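Yeast glycogen phosphorylase (Saccharomyces cerevisiae, PDB 1YGP) is a carbohydrate phosphorylase of the GT-B fold class that carries pyridoxal-5'-phosphate bound in a pocket of the chain. Local coordinates at residues 331-334 and 335-339; 175-179 and 180-184; 369-372 and 373-376. One frame throughout, in Å; residues are numbered along the deposited sequence.

Interaction 1. Residues 331-334 and 335-339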
loop_
_atom_site.group_PDB
_atom_site.type_symbol
_atom_site.label_atom_id
_atom_site.label_comp_id
_atom_site.label_asym_id
_atom_site.label_seq_id
_atom_site.Cartn_x
_atom_site.Cartn_y
_atom_site.Cartn_z
ATOM N N GLN A 331 18.064 -10.350 -6.258
ATOM C CA GLN A 331 17.153 -10.564 -5.151
ATOM C C GLN A 331 17.842 -11.323 -4.013
ATOM O O GLN A 331 17.790 -10.894 -2.857
ATOM C CB GLN A 331 15.965 -11.300 -5.765
ATOM C CG GLN A 331 14.815 -11.795 -4.934
ATOM C CD GLN A 331 13.695 -12.335 -5.833
ATOM O OE1 GLN A 331 13.750 -13.458 -6.333
ATOM N NE2 GLN A 331 12.614 -11.621 -6.097
ATOM N N GLN A 332 18.550 -12.427 -4.298
ATOM C CA GLN A 332 19.252 -13.223 -3.291
ATOM C C GLN A 332 20.372 -12.413 -2.643
ATOM O O GLN A 332 20.635 -12.551 -1.436
ATOM C CB GLN A 332 19.854 -14.480 -3.912
ATOM C CG GLN A 332 18.852 -15.461 -4.489
ATOM C CD GLN A 332 19.441 -16.787 -4.936
ATOM O OE1 GLN A 332 18.790 -17.837 -4.879
ATOM N NE2 GLN A 332 20.683 -16.850 -5.382
ATOM N N TYR A 333 21.033 -11.523 -3.399
ATOM C CA TYR A 333 22.009 -10.665 -2.767
ATOM C C TYR A 333 21.276 -9.691 -1.847
ATOM O O TYR A 333 21.585 -9.733 -0.656
ATOM C CB TYR A 333 22.836 -9.860 -3.777
ATOM C CG TYR A 333 23.903 -9.049 -3.053
ATOM C CD1 TYR A 333 24.575 -9.589 -1.953
ATOM C CD2 TYR A 333 24.148 -7.733 -3.425
ATOM C CE1 TYR A 333 25.466 -8.814 -1.221
ATOM C CE2 TYR A 333 25.045 -6.948 -2.700
ATOM C CZ TYR A 333 25.690 -7.495 -1.598
ATOM O OH TYR A 333 26.533 -6.729 -0.824
ATOM N N PHE A 334 20.306 -8.873 -2.299
ATOM C CA PHE A 334 19.533 -7.917 -1.492
ATOM C C PHE A 334 19.095 -8.454 -0.113
ATOM O O PHE A 334 19.351 -7.869 0.943
ATOM C CB PHE A 334 18.340 -7.511 -2.358
ATOM C CG PHE A 334 17.289 -6.640 -1.690
ATOM C CD1 PHE A 334 17.523 -5.281 -1.501
ATOM C CD2 PHE A 334 16.110 -7.218 -1.217
ATOM C CE1 PHE A 334 16.589 -4.503 -0.830
ATOM C CE2 PHE A 334 15.178 -6.429 -0.543
ATOM C CZ PHE A 334 15.418 -5.070 -0.345
ATOM N N TRP A 335 18.496 -9.624 -0.062
ATOM C CA TRP A 335 18.066 -10.210 1.182
ATOM C C TRP A 335 19.255 -10.651 1.998
ATOM O O TRP A 335 19.219 -10.383 3.205
ATOM C CB TRP A 335 17.142 -11.357 0.830
ATOM C CG TRP A 335 16.948 -12.512 1.798
ATOM C CD1 TRP A 335 16.354 -12.422 3.037
ATOM C CD2 TRP A 335 17.287 -13.787 1.449
ATOM N NE1 TRP A 335 16.303 -13.665 3.464
ATOM C CE2 TRP A 335 16.846 -14.509 2.553
ATOM C CE3 TRP A 335 17.892 -14.403 0.358
ATOM C CZ2 TRP A 335 17.018 -15.890 2.544
ATOM C CZ3 TRP A 335 18.054 -15.780 0.377
ATOM C CH2 TRP A 335 17.618 -16.520 1.460
ATOM N N CYS A 336 20.300 -11.287 1.438
ATOM C CA CYS A 336 21.478 -11.668 2.229
ATOM C C CYS A 336 22.238 -10.490 2.845
ATOM O O CYS A 336 22.620 -10.486 4.015
ATOM C CB CYS A 336 22.419 -12.450 1.360
ATOM S SG CYS A 336 21.729 -14.098 1.128
ATOM N N ALA A 337 22.360 -9.440 2.053
ATOM C CA ALA A 337 23.016 -8.207 2.398
ATOM C C ALA A 337 22.363 -7.477 3.571
ATOM O O ALA A 337 22.999 -7.243 4.610
ATOM C CB ALA A 337 22.998 -7.310 1.172
ATOM N N ALA A 338 21.081 -7.121 3.411
ATOM C CA ALA A 338 20.310 -6.412 4.414
ATOM C C ALA A 338 20.202 -7.212 5.711
ATOM O O ALA A 338 20.482 -6.702 6.800
ATOM C CB ALA A 338 18.937 -6.162 3.866
ATOM N N SER A 339 19.878 -8.494 5.616
ATOM C CA SER A 339 19.808 -9.358 6.770
ATOM C C SER A 339 21.142 -9.471 7.487
ATOM O O SER A 339 21.187 -9.322 8.709
ATOM C CB SER A 339 19.358 -10.713 6.319
ATOM O OG SER A 339 18.062 -10.623 5.747
#
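The methyl of A337 covers one face of the Y333 ring, sitting toward the rim rather than over the middle. CB comes to 3.8 Å from CE1 of Y333, and its 4.0 Å distance from the ring centroid makes this a CH-pi contact. The first torsion of Y333 (chi1 -176°) sets CG trans to the backbone N and stands the ring out from the helix, one face turned to the A337 methyl. At the far rim, OH of Y333 bonds to OE1 of E376, which helps to hold the phenol end in place. The indole of W335 stands out from the helix with CE3 on the Q332 side. CE3 lies 3.8 Å from Q332 O, which approaches the ring obliquely, while NE1 is held by the carbonyl of Y187.

Behind these groups runs regular alpha-helical bonding. A337 N bonds to Y333 O at 2.8 Å, beneath the same pair whose side chains meet, and W335, C336 and A338 bond back four residues in the same way. Further along, W335 O takes two donors from S339: the hydroxyl OG at 2.8 Å and the amide N at 3.1 Å, from opposite faces of the carbonyl plane. OG also receives NE1 of W280, so the serine joins its own helix to strand 274-284.

The piece is a buried part of helix 322-350, over two turns long. F334 and A338 pack on strands 221-232 and 255-267, and L189 of strand 184-189 meets both F334 and W335. Y333 meets helix 372-384 and the ring of H427 on helix 425-445, the two planes at about 65°.

Interaction 2. Residues 175-179 and 180-184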
loop_
_atom_site.group_PDB
_atom_site.type_symbol
_atom_site.label_atom_id
_atom_site.label_comp_id
_atom_site.label_asym_id
_atom_site.label_seq_id
_atom_site.Cartn_x
_atom_site.Cartn_y
_atom_site.Cartn_z
ATOM N N ASP A 175 7.515 -21.481 14.220
ATOM C CA ASP A 175 6.564 -21.729 15.296
ATOM C C ASP A 175 7.217 -22.483 16.472
ATOM O O ASP A 175 7.127 -22.076 17.648
ATOM C CB ASP A 175 5.436 -22.497 14.670
ATOM C CG ASP A 175 4.428 -23.087 15.621
ATOM O OD1 ASP A 175 4.744 -24.120 16.205
ATOM O OD2 ASP A 175 3.333 -22.541 15.758
ATOM N N SER A 176 7.926 -23.580 16.179
ATOM C CA SER A 176 8.526 -24.383 17.239
ATOM C C SER A 176 9.631 -23.645 17.996
ATOM O O SER A 176 9.742 -23.775 19.225
ATOM C CB SER A 176 9.083 -25.668 16.657
ATOM O OG SER A 176 8.050 -26.334 15.942
ATOM N N MET A 177 10.410 -22.805 17.318
ATOM C CA MET A 177 11.436 -22.049 17.985
ATOM C C MET A 177 10.755 -21.118 18.982
ATOM O O MET A 177 11.156 -21.100 20.151
ATOM C CB MET A 177 12.252 -21.245 16.973
ATOM C CG MET A 177 13.400 -22.048 16.356
ATOM S SD MET A 177 14.249 -21.111 15.058
ATOM C CE MET A 177 13.573 -21.795 13.588
ATOM N N ALA A 178 9.649 -20.466 18.582
ATOM C CA ALA A 178 8.932 -19.563 19.472
ATOM C C ALA A 178 8.317 -20.288 20.637
ATOM O O ALA A 178 8.340 -19.768 21.750
ATOM C CB ALA A 178 7.800 -18.842 18.761
ATOM N N THR A 179 7.786 -21.499 20.434
ATOM C CA THR A 179 7.209 -22.256 21.551
ATOM C C THR A 179 8.308 -22.625 22.528
ATOM O O THR A 179 8.148 -22.514 23.740
ATOM C CB THR A 179 6.520 -23.538 21.045
ATOM O OG1 THR A 179 5.460 -23.081 20.233
ATOM C CG2 THR A 179 5.900 -24.402 22.096
ATOM N N GLU A 180 9.463 -23.009 21.991
ATOM C CA GLU A 180 10.577 -23.428 22.815
ATOM C C GLU A 180 11.388 -22.300 23.444
ATOM O O GLU A 180 12.375 -22.569 24.133
ATOM C CB GLU A 180 11.463 -24.335 21.959
ATOM C CG GLU A 180 10.831 -25.710 22.001
ATOM C CD GLU A 180 11.542 -26.852 21.293
ATOM O OE1 GLU A 180 12.720 -26.730 20.962
ATOM O OE2 GLU A 180 10.909 -27.885 21.080
ATOM N N GLY A 181 11.016 -21.034 23.259
ATOM C CA GLY A 181 11.784 -19.916 23.788
ATOM C C GLY A 181 13.223 -19.914 23.273
ATOM O O GLY A 181 14.139 -19.553 24.009
ATOM N N ILE A 182 13.475 -20.366 22.044
ATOM C CA ILE A 182 14.812 -20.386 21.451
ATOM C C ILE A 182 14.949 -18.962 20.908
ATOM O O ILE A 182 14.019 -18.521 20.232
ATOM C CB ILE A 182 14.896 -21.438 20.281
ATOM C CG1 ILE A 182 14.892 -22.859 20.804
ATOM C CG2 ILE A 182 16.143 -21.193 19.463
ATOM C CD1 ILE A 182 16.139 -23.245 21.597
ATOM N N PRO A 183 16.013 -18.180 21.106
ATOM C CA PRO A 183 16.112 -16.832 20.556
ATOM C C PRO A 183 16.383 -16.830 19.049
ATOM O O PRO A 183 17.526 -16.695 18.595
ATOM C CB PRO A 183 17.204 -16.193 21.410
ATOM C CG PRO A 183 17.162 -17.008 22.683
ATOM C CD PRO A 183 17.052 -18.400 22.096
ATOM N N ALA A 184 15.338 -17.025 18.248
ATOM C CA ALA A 184 15.492 -17.022 16.802
ATOM C C ALA A 184 14.625 -16.004 16.053
ATOM O O ALA A 184 13.495 -15.655 16.445
ATOM C CB ALA A 184 15.177 -18.387 16.242
#
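M177 reaches A184 because its CG stands anti to the carbonyl carbon (chi1 -86°) and the chain runs straight at chi2 before bending at chi3 (-101°). CG then comes to 4.1 Å from A184 CB, with SD modelled doubtfully close to the same methyl. In I182 it is CG2 that lies opposite the backbone N, and this branch meets M177 CG at 4.2 Å. The thioether chain thus lies alongside both residues where the polypeptide turns off the helix.

E180 folds its CB and CG back over the last turn, close to S176 O, the same oxygen that accepts E180 N at 2.9 Å. T179 OG1 donates to D175 O at 3.2 Å from above the carbonyl plane, and OG1 is also bonded to the amide of F269.

I182 N bonds to M177 O at 3.1 Å, while G181 N makes a weak bond to A178 O at 3.3 Å. With G181 at positive phi (58°), which favours glycine, this is a Schellman motif. It ends helix 165-179, whose first residues G165 and R168 line the pyridoxal-5'-phosphate pocket, and passes the chain through the inverse gamma turn at P183 into strand 184-189, an alpha-to-beta connection of the GT-B fold.

Interaction 3. Residues 369-372 and 373-376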
loop_
_atom_site.group_PDB
_atom_site.type_symbol
_atom_site.label_atom_id
_atom_site.label_comp_id
_atom_site.label_asym_id
_atom_site.label_seq_id
_atom_site.Cartn_x
_atom_site.Cartn_y
_atom_site.Cartn_z
ATOM N N HIS A 369 20.058 -20.969 -1.612
ATOM C CA HIS A 369 19.675 -19.581 -1.829
ATOM C C HIS A 369 20.365 -18.552 -0.926
ATOM O O HIS A 369 20.721 -17.521 -1.492
ATOM C CB HIS A 369 18.162 -19.434 -1.657
ATOM C CG HIS A 369 17.355 -20.385 -2.524
ATOM N ND1 HIS A 369 17.427 -20.517 -3.833
ATOM C CD2 HIS A 369 16.388 -21.254 -2.064
ATOM C CE1 HIS A 369 16.541 -21.426 -4.191
ATOM N NE2 HIS A 369 15.920 -21.859 -3.121
ATOM N N PRO A 370 20.650 -18.672 0.380
ATOM C CA PRO A 370 21.390 -17.648 1.095
ATOM C C PRO A 370 22.893 -17.866 1.181
ATOM O O PRO A 370 23.529 -17.260 2.046
ATOM C CB PRO A 370 20.725 -17.585 2.439
ATOM C CG PRO A 370 20.394 -19.034 2.673
ATOM C CD PRO A 370 20.021 -19.579 1.323
ATOM N N THR A 371 23.547 -18.635 0.297
ATOM C CA THR A 371 24.980 -18.854 0.406
ATOM C C THR A 371 25.758 -17.542 0.265
ATOM O O THR A 371 26.789 -17.372 0.912
ATOM C CB THR A 371 25.350 -19.901 -0.661
ATOM O OG1 THR A 371 24.611 -21.061 -0.292
ATOM C CG2 THR A 371 26.836 -20.241 -0.753
ATOM N N LEU A 372 25.282 -16.533 -0.476
ATOM C CA LEU A 372 25.963 -15.243 -0.547
ATOM C C LEU A 372 26.168 -14.596 0.821
ATOM O O LEU A 372 27.111 -13.811 0.962
ATOM C CB LEU A 372 25.191 -14.261 -1.447
ATOM C CG LEU A 372 25.504 -14.269 -2.962
ATOM C CD1 LEU A 372 24.601 -13.311 -3.691
ATOM C CD2 LEU A 372 26.917 -13.809 -3.209
ATOM N N ALA A 373 25.382 -14.933 1.858
ATOM C CA ALA A 373 25.602 -14.430 3.204
ATOM C C ALA A 373 26.993 -14.770 3.720
ATOM O O ALA A 373 27.582 -13.977 4.448
ATOM C CB ALA A 373 24.609 -15.032 4.167
ATOM N N ILE A 374 27.565 -15.926 3.345
ATOM C CA ILE A 374 28.927 -16.350 3.722
ATOM C C ILE A 374 29.949 -15.341 3.168
ATOM O O ILE A 374 30.714 -14.682 3.885
ATOM C CB ILE A 374 29.163 -17.799 3.144
ATOM C CG1 ILE A 374 28.461 -18.811 4.008
ATOM C CG2 ILE A 374 30.621 -18.161 3.095
ATOM C CD1 ILE A 374 28.148 -20.115 3.258
ATOM N N VAL A 375 29.894 -15.166 1.846
ATOM C CA VAL A 375 30.798 -14.301 1.117
ATOM C C VAL A 375 30.669 -12.851 1.570
ATOM O O VAL A 375 31.617 -12.071 1.532
ATOM C CB VAL A 375 30.467 -14.465 -0.366
ATOM C CG1 VAL A 375 31.408 -13.658 -1.222
ATOM C CG2 VAL A 375 30.663 -15.898 -0.765
ATOM N N GLU A 376 29.460 -12.438 1.944
ATOM C CA GLU A 376 29.187 -11.108 2.445
ATOM C C GLU A 376 29.752 -10.916 3.854
ATOM O O GLU A 376 30.353 -9.855 4.077
ATOM C CB GLU A 376 27.683 -10.898 2.423
ATOM C CG GLU A 376 27.148 -9.630 3.083
ATOM C CD GLU A 376 27.488 -8.308 2.404
ATOM O OE1 GLU A 376 27.980 -8.294 1.279
ATOM O OE2 GLU A 376 27.233 -7.274 3.020
#
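The chain winds into helix 372-384 through two bonds of three-residue spacing, A373 N to P370 O (3.0 Å) and I374 N to T371 O (2.9 Å), with each donor well above the plane of its carbonyl (46° and 42° out); the four-residue spacing follows with E376 N to L372 O at 2.9 Å. The side chains of the second piece lie against the same oxygens. A373 CB is 3.3 Å from P370 O, and E376 CB stands the same distance from L372 O. I374 reaches further back: its chain is stretched out past CG1, bringing CD1 alongside T371, 4.2 Å from CG2 and 3.9 Å from the carbonyl O of that residue.

This is the beta-to-alpha corner that follows strand 361-366, one of the parallel strands in the large mixed sheet of the GT-B fold. After the helices the chain returns to strand 400-404, which lies beside 361-366 in the sheet. T371 OG1 turns back into the corner and bonds to T368 O. The T371 side chain touches M470, L473 and A474 of helix 470-477, and V375 meets L473 as well.

P370 rests on W335 and C336 of helix 322-350, while L372 touches Y333 on the same helix and L424 in a loop. E376 sends CG anti to its amide nitrogen (chi1 172°) and then bends at chi2, which carries the carboxylate away from the first turn. OE2 forms a salt bridge with R379 NH2, while OE1 faces helix 322-350. With both oxygens engaged, the carboxylate probably has little freedom to rotate, and the arginine would probably favour its ionised form in these buried surroundings.

How the interactions relate
From the N terminus, interaction 2 comes first, ending helix 165-179 and turning the chain into strand 184-189. Interaction 1 follows within helix 322-350, and interaction 3 then forms the corner between strand 361-366 and helix 372-384. Each is local, and the three run in series without nesting or crossing. Interactions 1 and 3 touch, their centres about 8 Å apart, and H369 ND1 probably bonds to Q332 OE1, tying the corner to the long helix. Interaction 2 lies about 24 Å from both, centre to centre. Its link is the sheet: strand 184-189, which it leads into, carries Y187 and L189, which meet helix 322-350.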